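Local coordinates for protein acyl-CoA thioester hydrolase HI0827 (PDB 3BJK) that probably hydrolyses the thioester bond of a broad range of acyl-coenzyme A substrates, working as a hexamer of hotdog-fold subunits built as a trimer of dimers, at residues L17-A22 against V77-G82. The protein carries 1 engineered substitution. Numbering follows the deposited sequence.
Sequences LLRTLA and VVCCYG. With EDO (1,2-ethanediol), chain B.
Arg-19 lies alongside Cys-79 and Val-77 of the antiparallel partner strand, on the face that also carries Leu-21. Its CG is anti to the backbone N (chi1 -167°), and the chain then runs extended to NE. This course carries it past the sulfur of Cys-79, where NE and SG are 3.7 Å apart. SG sits at the edge of the guanidinium, in its plane. Val-77 instead crosses obliquely and lays CG1 over one face of the group, offset toward the rim, 3.7 Å from NE. The other branch of Val-77, CG2, meets Leu-21 CD1 at 4.1 Å, the two side chains crossing at about a right angle. At the tip, Arg-19 NH1 gives a hydrogen bond of 2.9 Å to O1 of an ethanediol, probably from the crystallisation liquor. Its charge is met by the second subunit: NH2 forms a salt bridge with Glu-52 OE2 of that subunit, and NH1 is hydrogen-bonded to its Leu-17 O.

The two segments belong to the antiparallel sheet of the hotdog fold, 17-21 being on an outermost strand within the chain. On the opposite face, Leu-18 and Cys-80 meet CB to CB at 4.2 Å, and Leu-18 reaches on to the long helix 35-54. At the other end of the contact, Ala-22 CB touches Val-78 CG2. Paired backbone bonds join Thr-20 and Val-78; the N-H of Val-78 points almost straight at Thr-20 O (2.8 Å, 177°). The regular pairing is broken at Leu-17 and Leu-18, which both face Cys-80 in a classic beta bulge. Cys-80 O takes a short bond from Leu-17 N (2.7 Å) and a weak one from Leu-18 N. The bulge turns Leu-17 toward the partner strand, so its CD1 lies against the peptide between Tyr-81 and Gly-82, 3.4 Å from Gly-82 N.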
loop_
_atom_site.group_PDB
_atom_site.type_symbol
_atom_site.label_atom_id
_atom_site.label_comp_id
_atom_site.label_asym_id
_atom_site.label_seq_id
_atom_site.Cartn_x
_atom_site.Cartn_y
_atom_site.Cartn_z
ATOM N N LEU C 17 -6.116 -13.938 -17.942
ATOM C CA LEU C 17 -5.112 -12.902 -17.839
ATOM C C LEU C 17 -4.463 -12.831 -16.447
ATOM O O LEU C 17 -3.231 -12.737 -16.310
ATOM C CB LEU C 17 -5.734 -11.563 -18.133
ATOM C CG LEU C 17 -6.532 -11.455 -19.433
ATOM C CD1 LEU C 17 -7.292 -10.176 -19.453
ATOM C CD2 LEU C 17 -5.592 -11.589 -20.638
ATOM N N LEU C 18 -5.325 -12.857 -15.426
ATOM C CA LEU C 18 -4.928 -12.609 -14.067
ATOM C C LEU C 18 -5.833 -13.358 -13.154
ATOM O O LEU C 18 -6.996 -13.539 -13.467
ATOM C CB LEU C 18 -5.097 -11.162 -13.653
ATOM C CG LEU C 18 -4.238 -10.020 -14.170
ATOM C CD1 LEU C 18 -4.709 -8.761 -13.433
ATOM C CD2 LEU C 18 -2.794 -10.274 -13.923
ATOM N N ARG C 19 -5.283 -13.758 -12.014
ATOM C CA ARG C 19 -6.023 -14.452 -10.970
ATOM C C ARG C 19 -5.444 -14.080 -9.603
ATOM O O ARG C 19 -4.235 -14.233 -9.359
ATOM C CB ARG C 19 -5.964 -15.962 -11.130
ATOM C CG ARG C 19 -6.970 -16.710 -10.254
ATOM C CD ARG C 19 -7.129 -18.129 -10.763
ATOM N NE ARG C 19 -8.215 -18.923 -10.184
ATOM C CZ ARG C 19 -8.112 -19.882 -9.274
ATOM N NH1 ARG C 19 -6.966 -20.188 -8.685
ATOM N NH2 ARG C 19 -9.204 -20.538 -8.907
ATOM N N THR C 20 -6.327 -13.681 -8.700
ATOM C CA THR C 20 -5.915 -13.198 -7.395
ATOM C C THR C 20 -7.034 -13.354 -6.330
ATOM O O THR C 20 -8.115 -13.787 -6.634
ATOM C CB THR C 20 -5.317 -11.772 -7.436
ATOM O OG1 THR C 20 -4.582 -11.554 -6.246
ATOM C CG2 THR C 20 -6.322 -10.680 -7.567
ATOM N N LEU C 21 -6.733 -13.015 -5.086
ATOM C CA LEU C 21 -7.714 -13.050 -4.012
ATOM C C LEU C 21 -8.073 -11.610 -3.623
ATOM O O LEU C 21 -7.190 -10.768 -3.433
ATOM C CB LEU C 21 -7.147 -13.785 -2.809
ATOM C CG LEU C 21 -8.239 -14.148 -1.785
ATOM C CD1 LEU C 21 -8.987 -15.374 -2.238
ATOM C CD2 LEU C 21 -7.675 -14.358 -0.412
ATOM N N ALA C 22 -9.363 -11.339 -3.459
ATOM C CA ALA C 22 -9.810 -10.043 -2.974
ATOM C C ALA C 22 -9.510 -9.925 -1.456
ATOM O O ALA C 22 -9.880 -10.787 -0.641
ATOM C CB ALA C 22 -11.253 -9.819 -3.282
ATOM N N VAL C 77 -12.225 -15.276 -5.045
ATOM C CA VAL C 77 -11.167 -15.445 -6.032
ATOM C C VAL C 77 -11.599 -14.611 -7.220
ATOM O O VAL C 77 -12.757 -14.696 -7.629
ATOM C CB VAL C 77 -10.993 -16.895 -6.421
ATOM C CG1 VAL C 77 -10.009 -17.027 -7.581
ATOM C CG2 VAL C 77 -10.564 -17.720 -5.228
ATOM N N VAL C 78 -10.688 -13.782 -7.740
ATOM C CA VAL C 78 -10.979 -12.856 -8.819
ATOM C C VAL C 78 -10.086 -13.165 -10.039
ATOM O O VAL C 78 -8.848 -13.144 -9.921
ATOM C CB VAL C 78 -10.813 -11.398 -8.367
ATOM C CG1 VAL C 78 -11.124 -10.387 -9.524
ATOM C CG2 VAL C 78 -11.702 -11.117 -7.134
ATOM N N CYS C 79 -10.731 -13.494 -11.168
ATOM C CA CYS C 79 -10.075 -13.785 -12.469
ATOM C C CYS C 79 -10.422 -12.739 -13.494
ATOM O O CYS C 79 -11.591 -12.319 -13.547
ATOM C CB CYS C 79 -10.572 -15.100 -13.046
ATOM S SG CYS C 79 -10.263 -16.491 -12.011
ATOM N N CYS C 80 -9.456 -12.409 -14.368
ATOM C CA CYS C 80 -9.670 -11.486 -15.506
ATOM C C CYS C 80 -9.387 -12.254 -16.786
ATOM O O CYS C 80 -8.355 -12.885 -16.891
ATOM C CB CYS C 80 -8.772 -10.261 -15.436
ATOM S SG CYS C 80 -9.157 -9.121 -14.073
ATOM N N TYR C 81 -10.360 -12.268 -17.690
ATOM C CA TYR C 81 -10.234 -12.922 -18.985
ATOM C C TYR C 81 -10.253 -11.893 -20.092
ATOM O O TYR C 81 -10.970 -10.874 -20.024
ATOM C CB TYR C 81 -11.350 -13.915 -19.216
ATOM C CG TYR C 81 -11.361 -15.082 -18.300
ATOM C CD1 TYR C 81 -12.019 -15.011 -17.067
ATOM C CD2 TYR C 81 -10.723 -16.280 -18.650
ATOM C CE1 TYR C 81 -12.039 -16.070 -16.223
ATOM C CE2 TYR C 81 -10.728 -17.344 -17.793
ATOM C CZ TYR C 81 -11.398 -17.238 -16.575
ATOM O OH TYR C 81 -11.466 -18.336 -15.733
ATOM N N GLY C 82 -9.445 -12.156 -21.108
ATOM C CA GLY C 82 -9.252 -11.229 -22.197
ATOM C C GLY C 82 -9.550 -11.876 -23.530
ATOM O O GLY C 82 -9.213 -13.035 -23.751
HETATM C C1 EDO B . -6.501 -23.694 -8.845
HETATM O O1 EDO B . -6.942 -22.937 -7.701
HETATM C C2 EDO B . -7.566 -23.803 -9.959
HETATM O O2 EDO B . -8.885 -24.111 -9.458
#